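Local coordinates for chitin elicitor-binding protein (Oryza sativa subsp. japonica, PDB 5JCD), which binds chitin oligosaccharides from fungal cell walls at the rice cell surface and passes the signal on to start defence responses, at residues 164-177 against 183-195. Residues are numbered along the deposited sequence; the frame is centred on the assembly and turned at random.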
loop_
_atom_site.group_PDB
_atom_site.type_symbol
_atom_site.label_atom_id
_atom_site.label_comp_id
_atom_site.label_asym_id
_atom_site.label_seq_id
_atom_site.Cartn_x
_atom_site.Cartn_y
_atom_site.Cartn_z
ATOM N N TYR A 164 -1.991 -9.680 -13.095
ATOM C CA TYR A 164 -2.204 -10.180 -11.741
ATOM C C TYR A 164 -3.146 -11.371 -11.683
ATOM O O TYR A 164 -3.668 -11.703 -10.613
ATOM C CB TYR A 164 -2.616 -9.052 -10.775
ATOM C CG TYR A 164 -1.441 -8.128 -10.543
ATOM C CD1 TYR A 164 -0.303 -8.589 -9.881
ATOM C CD2 TYR A 164 -1.443 -6.812 -11.018
ATOM C CE1 TYR A 164 0.798 -7.767 -9.698
ATOM C CE2 TYR A 164 -0.344 -5.973 -10.824
ATOM C CZ TYR A 164 0.764 -6.457 -10.168
ATOM O OH TYR A 164 1.850 -5.646 -9.994
ATOM N N GLY A 165 -3.369 -11.991 -12.841
ATOM C CA GLY A 165 -4.135 -13.232 -12.922
ATOM C C GLY A 165 -5.531 -12.999 -12.402
ATOM O O GLY A 165 -6.104 -13.789 -11.655
ATOM N N VAL A 166 -6.068 -11.865 -12.798
ATOM C CA VAL A 166 -7.373 -11.463 -12.373
ATOM C C VAL A 166 -8.190 -11.090 -13.598
ATOM O O VAL A 166 -7.646 -10.724 -14.636
ATOM C CB VAL A 166 -7.243 -10.317 -11.337
ATOM C CG1 VAL A 166 -8.256 -9.217 -11.548
ATOM C CG2 VAL A 166 -7.303 -10.883 -9.934
ATOM N N THR A 167 -9.493 -11.278 -13.498
ATOM C CA THR A 167 -10.401 -10.851 -14.545
ATOM C C THR A 167 -10.529 -9.325 -14.575
ATOM O O THR A 167 -10.580 -8.673 -13.525
ATOM C CB THR A 167 -11.774 -11.535 -14.358
ATOM O OG1 THR A 167 -11.919 -12.553 -15.355
ATOM C CG2 THR A 167 -12.896 -10.568 -14.526
ATOM N N GLU A 168 -10.594 -8.759 -15.776
ATOM C CA GLU A 168 -10.733 -7.318 -15.910
ATOM C C GLU A 168 -11.987 -6.769 -15.212
ATOM O O GLU A 168 -11.909 -5.753 -14.516
ATOM C CB GLU A 168 -10.699 -6.886 -17.388
ATOM C CG GLU A 168 -10.791 -5.374 -17.542
ATOM C CD GLU A 168 -10.672 -4.873 -18.964
ATOM O OE1 GLU A 168 -10.374 -5.676 -19.874
ATOM O OE2 GLU A 168 -10.854 -3.648 -19.164
ATOM N N SER A 169 -13.124 -7.455 -15.333
ATOM C CA SER A 169 -14.353 -6.975 -14.680
ATOM C C SER A 169 -14.252 -7.039 -13.164
ATOM O O SER A 169 -14.815 -6.188 -12.456
ATOM C CB SER A 169 -15.611 -7.693 -15.193
ATOM O OG SER A 169 -15.477 -9.089 -15.102
ATOM N N THR A 170 -13.589 -8.078 -12.665
ATOM C CA THR A 170 -13.255 -8.143 -11.243
ATOM C C THR A 170 -12.466 -6.888 -10.829
ATOM O O THR A 170 -12.766 -6.238 -9.826
ATOM C CB THR A 170 -12.429 -9.405 -10.905
ATOM O OG1 THR A 170 -13.255 -10.574 -10.999
ATOM C CG2 THR A 170 -11.884 -9.316 -9.513
ATOM N N LEU A 171 -11.457 -6.542 -11.618
ATOM C CA LEU A 171 -10.658 -5.369 -11.307
ATOM C C LEU A 171 -11.568 -4.146 -11.337
ATOM O O LEU A 171 -11.523 -3.321 -10.435
ATOM C CB LEU A 171 -9.489 -5.216 -12.284
ATOM C CG LEU A 171 -8.433 -4.156 -11.926
ATOM C CD1 LEU A 171 -7.783 -4.541 -10.606
ATOM C CD2 LEU A 171 -7.365 -4.035 -13.021
ATOM N N LEU A 172 -12.433 -4.077 -12.349
ATOM C CA LEU A 172 -13.340 -2.940 -12.553
ATOM C C LEU A 172 -14.442 -2.804 -11.513
ATOM O O LEU A 172 -14.719 -1.699 -11.053
ATOM C CB LEU A 172 -13.965 -3.004 -13.949
ATOM C CG LEU A 172 -12.915 -2.807 -15.045
ATOM C CD1 LEU A 172 -13.437 -3.089 -16.465
ATOM C CD2 LEU A 172 -12.262 -1.440 -14.922
ATOM N N THR A 173 -15.054 -3.913 -11.106
ATOM C CA THR A 173 -16.119 -3.816 -10.103
ATOM C C THR A 173 -15.540 -3.551 -8.720
ATOM O O THR A 173 -16.096 -2.799 -7.930
ATOM C CB THR A 173 -17.004 -5.080 -10.052
ATOM O OG1 THR A 173 -16.222 -6.193 -9.610
ATOM C CG2 THR A 173 -17.591 -5.376 -11.425
ATOM N N ARG A 174 -14.444 -4.227 -8.410
ATOM C CA ARG A 174 -13.780 -4.033 -7.135
ATOM C C ARG A 174 -13.381 -2.566 -6.979
ATOM O O ARG A 174 -13.453 -2.000 -5.897
ATOM C CB ARG A 174 -12.548 -4.945 -7.032
ATOM C CG ARG A 174 -11.812 -4.858 -5.710
ATOM C CD ARG A 174 -12.670 -5.385 -4.589
ATOM N NE ARG A 174 -12.210 -4.933 -3.286
ATOM C CZ ARG A 174 -12.829 -5.203 -2.144
ATOM N NH1 ARG A 174 -13.934 -5.935 -2.142
ATOM N NH2 ARG A 174 -12.331 -4.747 -1.001
ATOM N N ASN A 175 -12.959 -1.929 -8.064
ATOM C CA ASN A 175 -12.537 -0.553 -7.910
ATOM C C ASN A 175 -13.539 0.505 -8.343
ATOM O O ASN A 175 -13.192 1.674 -8.431
ATOM C CB ASN A 175 -11.187 -0.364 -8.584
ATOM C CG ASN A 175 -10.085 -1.104 -7.848
ATOM O OD1 ASN A 175 -9.590 -0.613 -6.840
ATOM N ND2 ASN A 175 -9.695 -2.284 -8.348
ATOM N N LYS A 176 -14.779 0.078 -8.589
ATOM C CA LYS A 176 -15.865 0.946 -9.042
ATOM C C LYS A 176 -15.437 1.864 -10.186
ATOM O O LYS A 176 -15.554 3.076 -10.102
ATOM C CB LYS A 176 -16.460 1.758 -7.891
ATOM C CG LYS A 176 -16.724 0.952 -6.646
ATOM C CD LYS A 176 -17.138 1.878 -5.527
ATOM C CE LYS A 176 -17.400 1.136 -4.229
ATOM N NZ LYS A 176 -16.215 1.262 -3.309
ATOM N N ILE A 177 -14.931 1.270 -11.250
ATOM C CA ILE A 177 -14.485 2.018 -12.408
ATOM C C ILE A 177 -15.510 1.856 -13.516
ATOM O O ILE A 177 -15.627 0.782 -14.112
ATOM C CB ILE A 177 -13.106 1.513 -12.891
ATOM C CG1 ILE A 177 -12.013 1.914 -11.900
ATOM C CG2 ILE A 177 -12.758 2.047 -14.264
ATOM C CD1 ILE A 177 -10.698 1.168 -12.148
ATOM N N LEU A 183 -8.824 5.765 -16.942
ATOM C CA LEU A 183 -7.802 5.370 -15.963
ATOM C C LEU A 183 -6.708 6.438 -15.890
ATOM O O LEU A 183 -6.122 6.795 -16.894
ATOM C CB LEU A 183 -7.172 4.025 -16.359
ATOM C CG LEU A 183 -6.458 3.227 -15.271
ATOM C CD1 LEU A 183 -7.475 2.692 -14.301
ATOM C CD2 LEU A 183 -5.607 2.093 -15.823
ATOM N N GLN A 184 -6.436 6.960 -14.704
ATOM C CA GLN A 184 -5.354 7.927 -14.560
ATOM C C GLN A 184 -4.053 7.360 -14.024
ATOM O O GLN A 184 -4.039 6.434 -13.207
ATOM C CB GLN A 184 -5.808 9.085 -13.692
ATOM C CG GLN A 184 -6.658 10.050 -14.455
ATOM C CD GLN A 184 -7.189 11.136 -13.588
ATOM O OE1 GLN A 184 -6.962 11.140 -12.380
ATOM N NE2 GLN A 184 -7.859 12.107 -14.203
ATOM N N MET A 185 -2.958 7.933 -14.500
ATOM C CA MET A 185 -1.657 7.650 -13.939
ATOM C C MET A 185 -1.690 8.004 -12.447
ATOM O O MET A 185 -2.203 9.048 -12.057
ATOM C CB MET A 185 -0.607 8.469 -14.658
ATOM C CG MET A 185 0.815 8.224 -14.188
ATOM S SD MET A 185 1.951 9.457 -14.854
ATOM C CE MET A 185 3.554 8.724 -14.512
ATOM N N GLY A 186 -1.194 7.097 -11.607
ATOM C CA GLY A 186 -1.123 7.361 -10.184
ATOM C C GLY A 186 -2.414 7.059 -9.445
ATOM O O GLY A 186 -2.447 7.114 -8.224
ATOM N N GLN A 187 -3.459 6.695 -10.174
ATOM C CA GLN A 187 -4.660 6.153 -9.543
ATOM C C GLN A 187 -4.310 4.862 -8.777
ATOM O O GLN A 187 -3.626 3.982 -9.290
ATOM C CB GLN A 187 -5.717 5.814 -10.595
ATOM C CG GLN A 187 -7.058 5.387 -9.998
ATOM C CD GLN A 187 -8.177 5.371 -11.041
ATOM O OE1 GLN A 187 -7.966 5.729 -12.205
ATOM N NE2 GLN A 187 -9.373 4.974 -10.622
ATOM N N ILE A 188 -4.798 4.770 -7.556
ATOM C CA ILE A 188 -4.539 3.641 -6.697
ATOM C C ILE A 188 -5.621 2.576 -6.831
ATOM O O ILE A 188 -6.773 2.816 -6.502
ATOM C CB ILE A 188 -4.488 4.084 -5.231
ATOM C CG1 ILE A 188 -3.502 5.247 -5.064
ATOM C CG2 ILE A 188 -4.150 2.912 -4.339
ATOM C CD1 ILE A 188 -2.080 4.931 -5.469
ATOM N N LEU A 189 -5.232 1.392 -7.281
ATOM C CA LEU A 189 -6.164 0.291 -7.444
ATOM C C LEU A 189 -6.000 -0.779 -6.339
ATOM O O LEU A 189 -4.890 -1.110 -5.931
ATOM C CB LEU A 189 -5.945 -0.355 -8.821
ATOM C CG LEU A 189 -6.197 0.476 -10.092
ATOM C CD1 LEU A 189 -6.021 -0.365 -11.357
ATOM C CD2 LEU A 189 -7.590 1.043 -10.088
ATOM N N ASP A 190 -7.128 -1.329 -5.907
ATOM C CA ASP A 190 -7.199 -2.473 -5.005
ATOM C C ASP A 190 -7.275 -3.720 -5.878
ATOM O O ASP A 190 -8.307 -3.997 -6.469
ATOM C CB ASP A 190 -8.447 -2.379 -4.120
ATOM C CG ASP A 190 -8.672 -3.635 -3.235
ATOM O OD1 ASP A 190 -7.886 -4.603 -3.311
ATOM O OD2 ASP A 190 -9.663 -3.654 -2.471
ATOM N N VAL A 191 -6.166 -4.447 -5.970
ATOM C CA VAL A 191 -6.085 -5.646 -6.800
ATOM C C VAL A 191 -6.226 -6.936 -5.981
ATOM O O VAL A 191 -5.356 -7.261 -5.169
ATOM C CB VAL A 191 -4.748 -5.674 -7.535
ATOM C CG1 VAL A 191 -4.739 -6.785 -8.549
ATOM C CG2 VAL A 191 -4.536 -4.355 -8.237
ATOM N N PRO A 192 -7.340 -7.656 -6.153
ATOM C CA PRO A 192 -7.495 -8.878 -5.351
ATOM C C PRO A 192 -6.754 -10.092 -5.940
ATOM O O PRO A 192 -7.298 -10.809 -6.773
ATOM C CB PRO A 192 -9.013 -9.110 -5.358
ATOM C CG PRO A 192 -9.551 -8.291 -6.489
ATOM C CD PRO A 192 -8.457 -7.467 -7.084
ATOM N N LEU A 193 -5.520 -10.311 -5.498
ATOM C CA LEU A 193 -4.715 -11.432 -5.974
ATOM C C LEU A 193 -5.326 -12.755 -5.540
ATOM O O LEU A 193 -5.507 -12.999 -4.331
ATOM C CB LEU A 193 -3.262 -11.347 -5.475
ATOM C CG LEU A 193 -2.249 -10.425 -6.137
ATOM C CD1 LEU A 193 -2.846 -9.099 -6.545
ATOM C CD2 LEU A 193 -1.048 -10.230 -5.222
ATOM N N PRO A 194 -5.633 -13.612 -6.532
ATOM C CA PRO A 194 -6.290 -14.918 -6.402
ATOM C C PRO A 194 -5.553 -15.764 -5.384
ATOM O O PRO A 194 -6.177 -16.547 -4.663
ATOM C CB PRO A 194 -6.150 -15.553 -7.788
ATOM C CG PRO A 194 -5.509 -14.559 -8.658
ATOM C CD PRO A 194 -5.292 -13.286 -7.926
ATOM N N VAL A 195 -4.234 -15.597 -5.356
ATOM C CA VAL A 195 -3.362 -16.250 -4.386
ATOM C C VAL A 195 -3.951 -16.318 -2.965
ATOM O O VAL A 195 -4.672 -17.259 -2.609
ATOM C CB VAL A 195 -1.975 -15.550 -4.340
#
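Leu171 CD1 touches Val191 CG2 at 4.0 Å where helix 168-174 packs on strand 188-193. The axes of these short segments approach to 8.3 Å, their N-to-C directions 130° apart. This is the second helix of the C-terminal LysM domain on the closing strand of its βααβ fold; strand 145-150 pairs antiparallel with that strand. Asn175, just past the helix, clasps the backbone of Asp190. Asn175 OD1 accepts from Asp190 N at 2.7 Å, nearly straight at 167°. Asn175 ND2 gives to Asp190 O at 2.9 Å, from above the carbonyl plane, and also to Leu171 O at 3.0 Å. A bend at chi2 (66°) turns the guanidinium edge of Arg174 to Asp190 OD2. Arg174 NE meets this oxygen from above the carboxylate plane (3.0 Å), Arg174 NH2 nearly along its C-O bond and less straight. Asp190 OD1 is hydrogen-bonded to His146 ND1, and Arg174 NH2 also forms a salt bridge with Asp137. Ile177 CD1 meets Leu189 CD2 at 3.7 Å. An alanine in place of Asn175 is likely to leave Asp190 N and O without these side-chain partners. The polar clasp and salt bridge thus fix the helix end beside an apolar core; the strand follows shortly after chitin-binding Leu183, Gln184 and Met185.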